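Local coordinates for DUF2666 domain-containing protein (Pyrococcus furiosus, PDB 3V68) that is of unknown cellular function but probably binds double-stranded DNA, and carries two DUF2666 domains in one chain, at residues Ile5-Lys11 with Asp135-Ala141; Ile16-Glu22 with Ile123-Ile128; Ile2-Leu6 with Arg142-Ile147. All coordinates share one frame; numbering follows the deposited sequence.

Contact 1 of 3, residues Ile5-Lys11 with Asp135-Ala141; sequences ILEFTAK and DHINFTA
Strands 5-11 and 136-141 run antiparallel, their axes 4.7 Å apart at 170°, and Glu7 with Thr140, Thr9 with Asn138 and Lys11 with His136 form hydrogen-bonded pairs at every second position. The polar side chains of these pairs share one face. There Asn138 ND2 gives a hydrogen bond of 2.8 Å to Glu7 OE1 on its anti side, with the carboxylate and amide planes 67° apart. The amide's other end is held too, because Thr140 OG1 donates to Asn138 OD1 at 2.7 Å. A leucine in place of Asn138 would probably leave Glu7 OE1 and the Thr140 hydroxyl without these partners and Glu7 freer to turn. Thr9 OG1 and His136 NE2 share a hydrogen bond of 2.8 Å at the ring edge, while Lys11 N stands over one ring face. Lys11 NZ forms a salt bridge of 2.8 Å to Asp135 OD1, the two side chains crossing at about a right angle. On the apolar face Leu6 CD1 lies 3.6 Å from Ala141 CB, and the Phe8 ring runs alongside Ile137. Arg131 pairs with the other Glu7 oxygen; the two strands are the central pair of the sheet, flanked by strands 15-20 and 146-153, and Leu6 and Phe8 pack on helix 26-43.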
# COMPACT_ATOMS: atom_id res chain seq x y z
N ILE A 5 -22.20 -3.97 -7.29
CA ILE A 5 -21.91 -3.70 -5.89
C ILE A 5 -20.48 -3.18 -5.78
O ILE A 5 -19.60 -3.59 -6.53
CB ILE A 5 -22.11 -4.97 -5.01
CG1 ILE A 5 -22.03 -4.62 -3.51
CG2 ILE A 5 -21.11 -6.07 -5.40
CD1 ILE A 5 -22.45 -5.75 -2.58
N LEU A 6 -20.26 -2.25 -4.85
CA LEU A 6 -18.91 -1.81 -4.54
C LEU A 6 -18.88 -1.45 -3.07
O LEU A 6 -19.40 -0.41 -2.68
CB LEU A 6 -18.52 -0.61 -5.41
CG LEU A 6 -17.06 -0.16 -5.40
CD1 LEU A 6 -16.10 -1.33 -5.60
CD2 LEU A 6 -16.84 0.90 -6.46
N GLU A 7 -18.29 -2.32 -2.26
CA GLU A 7 -18.32 -2.13 -0.82
C GLU A 7 -17.07 -2.63 -0.11
O GLU A 7 -16.41 -3.58 -0.56
CB GLU A 7 -19.57 -2.77 -0.20
CG GLU A 7 -19.65 -4.28 -0.33
CD GLU A 7 -20.76 -4.87 0.53
OE1 GLU A 7 -20.50 -5.89 1.21
OE2 GLU A 7 -21.89 -4.32 0.52
N PHE A 8 -16.76 -1.96 0.99
CA PHE A 8 -15.72 -2.38 1.91
C PHE A 8 -16.25 -2.27 3.33
O PHE A 8 -16.72 -1.21 3.73
CB PHE A 8 -14.45 -1.53 1.75
CG PHE A 8 -13.40 -1.86 2.76
CD1 PHE A 8 -12.62 -3.01 2.61
CD2 PHE A 8 -13.19 -1.05 3.88
CE1 PHE A 8 -11.65 -3.34 3.55
CE2 PHE A 8 -12.21 -1.38 4.82
CZ PHE A 8 -11.45 -2.52 4.66
N THR A 9 -16.17 -3.36 4.08
CA THR A 9 -16.41 -3.30 5.52
C THR A 9 -15.33 -4.07 6.25
O THR A 9 -14.75 -5.02 5.71
CB THR A 9 -17.82 -3.83 5.95
OG1 THR A 9 -17.92 -5.24 5.71
CG2 THR A 9 -18.95 -3.11 5.22
N ALA A 10 -15.05 -3.64 7.48
CA ALA A 10 -14.10 -4.33 8.34
C ALA A 10 -14.64 -4.29 9.76
O ALA A 10 -15.20 -3.28 10.19
CB ALA A 10 -12.73 -3.67 8.27
N LYS A 11 -14.47 -5.40 10.46
CA LYS A 11 -14.86 -5.50 11.86
C LYS A 11 -13.86 -6.42 12.55
O LYS A 11 -13.81 -7.62 12.26
CB LYS A 11 -16.29 -6.05 11.99
CG LYS A 11 -16.74 -6.30 13.42
CD LYS A 11 -18.20 -6.75 13.46
CE LYS A 11 -18.61 -7.17 14.86
NZ LYS A 11 -18.07 -8.50 15.24
N ASP A 135 -16.51 -10.91 13.27
CA ASP A 135 -15.33 -10.18 12.84
C ASP A 135 -14.94 -10.63 11.44
O ASP A 135 -15.02 -11.81 11.11
CB ASP A 135 -14.16 -10.41 13.82
CG ASP A 135 -14.27 -9.58 15.09
OD1 ASP A 135 -15.25 -8.82 15.25
OD2 ASP A 135 -13.36 -9.69 15.94
N HIS A 136 -14.52 -9.68 10.60
CA HIS A 136 -14.27 -9.96 9.19
C HIS A 136 -13.56 -8.81 8.48
O HIS A 136 -13.51 -7.68 8.99
CB HIS A 136 -15.59 -10.21 8.46
CG HIS A 136 -16.44 -8.99 8.32
ND1 HIS A 136 -17.26 -8.54 9.33
CD2 HIS A 136 -16.54 -8.09 7.31
CE1 HIS A 136 -17.86 -7.43 8.94
NE2 HIS A 136 -17.44 -7.13 7.72
N ILE A 137 -13.03 -9.12 7.31
CA ILE A 137 -12.65 -8.12 6.31
C ILE A 137 -13.47 -8.45 5.07
O ILE A 137 -13.58 -9.62 4.69
CB ILE A 137 -11.14 -8.21 5.95
CG1 ILE A 137 -10.25 -8.23 7.20
CG2 ILE A 137 -10.75 -7.09 4.96
CD1 ILE A 137 -10.27 -6.96 8.04
N ASN A 138 -14.05 -7.43 4.44
CA ASN A 138 -14.87 -7.64 3.25
C ASN A 138 -14.69 -6.56 2.18
O ASN A 138 -15.11 -5.42 2.38
CB ASN A 138 -16.35 -7.78 3.64
CG ASN A 138 -17.29 -7.64 2.46
OD1 ASN A 138 -17.04 -8.17 1.37
ND2 ASN A 138 -18.39 -6.92 2.66
N PHE A 139 -14.04 -6.92 1.07
CA PHE A 139 -14.02 -6.10 -0.13
C PHE A 139 -14.76 -6.84 -1.23
O PHE A 139 -14.32 -7.90 -1.67
CB PHE A 139 -12.59 -5.78 -0.58
CG PHE A 139 -12.52 -4.90 -1.82
CD1 PHE A 139 -12.48 -3.52 -1.69
CD2 PHE A 139 -12.50 -5.46 -3.10
CE1 PHE A 139 -12.41 -2.70 -2.81
CE2 PHE A 139 -12.44 -4.65 -4.23
CZ PHE A 139 -12.40 -3.26 -4.09
N THR A 140 -15.88 -6.27 -1.68
CA THR A 140 -16.68 -6.89 -2.72
C THR A 140 -16.95 -5.88 -3.81
O THR A 140 -17.44 -4.78 -3.55
CB THR A 140 -18.01 -7.45 -2.15
OG1 THR A 140 -17.72 -8.48 -1.20
CG2 THR A 140 -18.88 -8.04 -3.26
N ALA A 141 -16.59 -6.25 -5.04
CA ALA A 141 -16.77 -5.38 -6.19
C ALA A 141 -17.34 -6.15 -7.37
O ALA A 141 -16.81 -7.19 -7.76
CB ALA A 141 -15.44 -4.74 -6.58

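Contact 2 of 3, residues Ile16-Glu22 with Ile123-Ile128; sequences IVGENVE and IEGLKI
Leu126 and Ile128 reach past strand 15-20 on one side of Gly18 and Ile123 on the other, as the loop 123-128 runs along the outermost strand of the four-stranded antiparallel sheet. A single backbone bridge joins them, made by Gly18 N to Gly125 O at 3.0 Å and Lys127 N to Gly18 O at 2.9 Å. Gly18 is tightly enclosed: a side chain here would run into Ile128 O and press on Leu126 CD2.

The apolar side chains are distributed around this bridge. Leu126 crosses Ile16 at a slant, its CD1 3.8 Å from Ile16 CG2, while its other methyl, CD2, lies against the peptide between Val17 and Gly18. On the Ile123 side, CG2 of that residue faces Val17 CB at 4.0 Å, and Val17 CG1 rests against the Ile123 carbonyl. The Ile123 side chain also slants across that of Glu19, whose carboxylate continues to a salt bridge with Arg35 of helix 26-43; Ile123 itself packs on Val36 of that helix and on Phe8 of the neighbouring strand 5-12.

Farther along, Ile128 sets CG2 against the amide of Asn20, 3.6 Å from Asn20 CG. Lys127 starts out extended, with CG anti to the backbone N (chi1 179°), passes obliquely across Glu19, CD near Glu19 CG, and bends only at its last torsion, which turns the ammonium group toward Asn20. The lysine and asparagine side chains cross at about a right angle. Glu22 OE2 accepts a hydrogen bond from Asn20 ND2 in the amide plane, which fixes the amide's rotation and presents OD1 to the lysine; the salt bridge from Glu22 to Lys127 is long. The resulting bond runs from Lys127 NZ to Asn20 OD1, 2.8 Å long, with the donor tilted 20° from the carbonyl plane.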
# COMPACT_ATOMS: atom_id res chain seq x y z
N ILE A 16 -14.12 -0.93 13.40
CA ILE A 16 -15.38 -1.21 12.72
C ILE A 16 -15.72 -0.07 11.76
O ILE A 16 -16.13 1.02 12.19
CB ILE A 16 -16.56 -1.47 13.72
CG1 ILE A 16 -16.17 -2.51 14.77
CG2 ILE A 16 -17.80 -1.91 12.96
CD1 ILE A 16 -17.03 -2.49 16.04
N VAL A 17 -15.54 -0.32 10.47
CA VAL A 17 -15.80 0.70 9.44
C VAL A 17 -16.51 0.09 8.23
O VAL A 17 -16.50 -1.13 8.03
CB VAL A 17 -14.51 1.44 8.97
CG1 VAL A 17 -13.85 2.20 10.13
CG2 VAL A 17 -13.52 0.49 8.28
N GLY A 18 -17.15 0.95 7.45
CA GLY A 18 -17.89 0.49 6.27
C GLY A 18 -18.17 1.61 5.30
O GLY A 18 -18.53 2.72 5.70
N GLU A 19 -17.98 1.33 4.01
CA GLU A 19 -18.28 2.30 2.97
C GLU A 19 -18.68 1.58 1.69
O GLU A 19 -18.22 0.47 1.43
CB GLU A 19 -17.08 3.22 2.71
CG GLU A 19 -17.40 4.47 1.92
CD GLU A 19 -16.40 5.58 2.16
OE1 GLU A 19 -15.68 5.94 1.21
OE2 GLU A 19 -16.35 6.10 3.29
N ASN A 20 -19.55 2.20 0.91
CA ASN A 20 -19.93 1.67 -0.39
C ASN A 20 -20.13 2.80 -1.39
O ASN A 20 -20.12 3.98 -1.02
CB ASN A 20 -21.20 0.83 -0.28
CG ASN A 20 -22.44 1.66 0.01
OD1 ASN A 20 -22.33 2.77 0.53
ND2 ASN A 20 -23.61 1.13 -0.31
N VAL A 21 -20.30 2.43 -2.65
CA VAL A 21 -20.69 3.36 -3.69
C VAL A 21 -22.12 3.02 -4.10
O VAL A 21 -22.47 1.85 -4.23
CB VAL A 21 -19.74 3.28 -4.90
CG1 VAL A 21 -20.23 4.15 -6.05
CG2 VAL A 21 -18.35 3.69 -4.49
N GLU A 22 -22.94 4.05 -4.26
CA GLU A 22 -24.31 3.88 -4.72
C GLU A 22 -24.57 4.69 -5.99
O GLU A 22 -25.44 4.34 -6.79
CB GLU A 22 -25.30 4.26 -3.62
CG GLU A 22 -25.34 3.24 -2.48
CD GLU A 22 -26.19 3.69 -1.31
OE1 GLU A 22 -27.16 4.44 -1.52
OE2 GLU A 22 -25.88 3.27 -0.17
N ILE A 123 -11.33 5.74 5.61
CA ILE A 123 -12.68 5.39 6.04
C ILE A 123 -12.68 5.25 7.56
O ILE A 123 -12.04 4.35 8.10
CB ILE A 123 -13.15 4.09 5.36
CG1 ILE A 123 -13.02 4.19 3.83
CG2 ILE A 123 -14.60 3.77 5.77
CD1 ILE A 123 -13.16 2.87 3.10
N GLU A 124 -13.40 6.14 8.23
CA GLU A 124 -13.39 6.20 9.70
C GLU A 124 -14.73 5.84 10.33
O GLU A 124 -14.80 5.56 11.53
CB GLU A 124 -12.96 7.59 10.17
CG GLU A 124 -11.55 8.00 9.74
CD GLU A 124 -10.45 7.30 10.53
OE1 GLU A 124 -10.75 6.59 11.51
OE2 GLU A 124 -9.27 7.47 10.16
N GLY A 125 -15.79 5.85 9.52
CA GLY A 125 -17.13 5.59 10.03
C GLY A 125 -17.81 4.42 9.35
O GLY A 125 -17.22 3.73 8.52
N LEU A 126 -19.07 4.22 9.72
CA LEU A 126 -19.90 3.16 9.16
C LEU A 126 -21.01 3.75 8.29
O LEU A 126 -22.13 3.96 8.77
CB LEU A 126 -20.51 2.33 10.29
CG LEU A 126 -19.67 1.24 10.95
CD1 LEU A 126 -20.30 0.84 12.27
CD2 LEU A 126 -19.53 0.04 10.03
N LYS A 127 -20.70 4.02 7.03
CA LYS A 127 -21.68 4.54 6.07
C LYS A 127 -22.78 3.50 5.89
O LYS A 127 -23.97 3.82 5.85
CB LYS A 127 -21.01 4.87 4.73
CG LYS A 127 -21.95 5.40 3.64
CD LYS A 127 -21.18 5.61 2.34
CE LYS A 127 -22.01 6.31 1.27
NZ LYS A 127 -23.04 5.43 0.66
N ILE A 128 -22.35 2.25 5.76
CA ILE A 128 -23.22 1.09 5.80
C ILE A 128 -22.79 0.26 7.00
O ILE A 128 -21.67 0.40 7.48
CB ILE A 128 -23.12 0.25 4.50
CG1 ILE A 128 -21.66 -0.15 4.21
CG2 ILE A 128 -23.72 1.02 3.33
CD1 ILE A 128 -21.50 -1.20 3.12

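Contact 3 of 3, residues Ile2-Leu6 with Arg142-Ile147; sequences IERIL and RYGSWI
One face of the Arg4 guanidinium receives the Tyr143 ring, whose CE1 stands 3.2 Å above its plane and off toward the rim, while Arg4 CD lies at the tyrosine's edge. The two planes are 50° apart, so the groups are inclined rather than stacked, although the side chains run alongside and point the same way. A bend at chi3 (-70°) brings the arginine's end up to Tyr143, and Arg4 NE comes within 3.4 Å of Tyr143 CE1. Phe24 adds a cation-pi contact to Arg4 and meets the Tyr143 ring with nearly parallel planes. A water links the segments by accepting from both Arg4 NE and Gly144 N.

The Arg142 guanidinium has Arg4 N at its edge, though Arg4 N, itself a donor, has no hydrogen-bond partner. The aliphatic stem of Arg142 slides past Ile2 in the opposite direction, with Arg142 CD 3.2 Å from Ile2 O. Glu3 lies near this guanidinium as a neighbouring opposite charge, beyond salt-bridge range. Ile2 CG1 also touches Ile147 CD1 at 3.7 Å. On the inner side, the Trp146 ring meets Leu6 CD1 and takes further contacts from Lys177 and Phe181 of helix 160-181.

Ile5 and Arg142 close the ladder as a hydrogen-bonded pair, with Ile5 N to Arg142 O 3.0 Å. Beyond them Tyr143 to Trp146 form a type II' turn, with Gly144 at positive phi: a tight beta hairpin joining strands 136-143 and 146-153.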
# COMPACT_ATOMS: atom_id res chain seq x y z
N ILE A 2 -22.57 -12.11 -9.45
CA ILE A 2 -23.38 -11.24 -8.54
C ILE A 2 -23.69 -9.90 -9.21
O ILE A 2 -22.99 -9.49 -10.14
CB ILE A 2 -22.68 -11.03 -7.16
CG1 ILE A 2 -21.29 -10.39 -7.34
CG2 ILE A 2 -22.59 -12.35 -6.40
CD1 ILE A 2 -20.63 -9.95 -6.05
N GLU A 3 -24.73 -9.22 -8.73
CA GLU A 3 -25.13 -7.94 -9.31
C GLU A 3 -24.23 -6.79 -8.84
O GLU A 3 -23.42 -6.96 -7.93
CB GLU A 3 -26.61 -7.63 -9.02
CG GLU A 3 -27.61 -8.59 -9.67
CD GLU A 3 -27.46 -8.73 -11.19
OE1 GLU A 3 -27.14 -7.73 -11.87
OE2 GLU A 3 -27.66 -9.86 -11.70
N ARG A 4 -24.37 -5.64 -9.49
CA ARG A 4 -23.55 -4.46 -9.23
C ARG A 4 -23.44 -4.12 -7.74
O ARG A 4 -24.45 -3.98 -7.05
CB ARG A 4 -24.08 -3.25 -10.00
CG ARG A 4 -23.31 -1.96 -9.76
CD ARG A 4 -23.87 -0.84 -10.59
NE ARG A 4 -23.59 -1.03 -12.01
CZ ARG A 4 -23.99 -0.22 -12.98
NH1 ARG A 4 -24.70 0.86 -12.71
NH2 ARG A 4 -23.66 -0.50 -14.24
N ILE A 5 -22.20 -3.97 -7.29
CA ILE A 5 -21.91 -3.70 -5.89
C ILE A 5 -20.48 -3.18 -5.78
O ILE A 5 -19.60 -3.59 -6.53
CB ILE A 5 -22.11 -4.97 -5.01
CG1 ILE A 5 -22.03 -4.62 -3.51
CG2 ILE A 5 -21.11 -6.07 -5.40
CD1 ILE A 5 -22.45 -5.75 -2.58
N LEU A 6 -20.26 -2.25 -4.85
CA LEU A 6 -18.91 -1.81 -4.54
C LEU A 6 -18.88 -1.45 -3.07
O LEU A 6 -19.40 -0.41 -2.68
CB LEU A 6 -18.52 -0.61 -5.41
CG LEU A 6 -17.06 -0.16 -5.40
CD1 LEU A 6 -16.10 -1.33 -5.60
CD2 LEU A 6 -16.84 0.90 -6.46
N ARG A 142 -18.44 -5.64 -7.92
CA ARG A 142 -18.90 -6.06 -9.23
C ARG A 142 -19.39 -4.85 -10.01
O ARG A 142 -20.34 -4.17 -9.60
CB ARG A 142 -19.99 -7.13 -9.13
CG ARG A 142 -20.20 -7.90 -10.45
CD ARG A 142 -21.17 -7.18 -11.40
NE ARG A 142 -21.12 -7.73 -12.75
CZ ARG A 142 -22.07 -7.57 -13.67
NH1 ARG A 142 -23.17 -6.88 -13.40
NH2 ARG A 142 -21.92 -8.11 -14.87
N TYR A 143 -18.72 -4.57 -11.12
CA TYR A 143 -19.07 -3.45 -11.98
C TYR A 143 -18.64 -3.76 -13.40
O TYR A 143 -17.45 -3.92 -13.68
CB TYR A 143 -18.41 -2.16 -11.48
CG TYR A 143 -18.94 -0.92 -12.17
CD1 TYR A 143 -20.24 -0.48 -11.95
CD2 TYR A 143 -18.13 -0.19 -13.04
CE1 TYR A 143 -20.73 0.66 -12.58
CE2 TYR A 143 -18.62 0.96 -13.67
CZ TYR A 143 -19.92 1.37 -13.44
OH TYR A 143 -20.41 2.49 -14.05
N GLY A 144 -19.62 -3.86 -14.30
CA GLY A 144 -19.37 -4.31 -15.66
C GLY A 144 -18.82 -5.73 -15.63
O GLY A 144 -19.36 -6.60 -14.94
N SER A 145 -17.72 -5.94 -16.34
CA SER A 145 -17.07 -7.25 -16.37
C SER A 145 -16.07 -7.43 -15.22
O SER A 145 -15.48 -8.49 -15.07
CB SER A 145 -16.38 -7.48 -17.72
OG SER A 145 -15.40 -6.48 -17.97
N TRP A 146 -15.89 -6.38 -14.42
CA TRP A 146 -14.94 -6.39 -13.30
C TRP A 146 -15.57 -6.93 -12.02
O TRP A 146 -16.51 -6.34 -11.48
CB TRP A 146 -14.37 -4.98 -13.08
CG TRP A 146 -13.45 -4.85 -11.89
CD1 TRP A 146 -12.30 -5.55 -11.66
CD2 TRP A 146 -13.61 -3.96 -10.77
NE1 TRP A 146 -11.73 -5.15 -10.47
CE2 TRP A 146 -12.51 -4.18 -9.91
CE3 TRP A 146 -14.57 -3.00 -10.42
CZ2 TRP A 146 -12.35 -3.47 -8.71
CZ3 TRP A 146 -14.41 -2.30 -9.23
CH2 TRP A 146 -13.30 -2.53 -8.39
N ILE A 147 -15.04 -8.05 -11.54
CA ILE A 147 -15.48 -8.64 -10.28
C ILE A 147 -14.30 -9.04 -9.39
O ILE A 147 -13.39 -9.74 -9.84
CB ILE A 147 -16.44 -9.85 -10.49
CG1 ILE A 147 -16.87 -10.43 -9.14
CG2 ILE A 147 -15.80 -10.92 -11.38
CD1 ILE A 147 -18.18 -11.20 -9.19
O HOH W 1 -22.63 -3.81 -13.35

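All three contacts lie on one four-stranded antiparallel sheet, ordered 15-20, 5-12, 136-143, 146-153. Contact 1 joins its two central strands, and contact 3 extends that pairing to the chain start and the hairpin, sharing Ile5 and Leu6 with it; their centres are about 14 Å apart. The centre of contact 2 is about 9 Å from that of contact 1, where the loop before strand 136-143 runs along outermost strand 15-20, and about 18 Å from that of contact 3. Along the chain it is nested within the loops closed by the other two. The sheet therefore takes one hairpin from each of the two DUF2666 domains, and contacts 1 and 3 unite them into a single body.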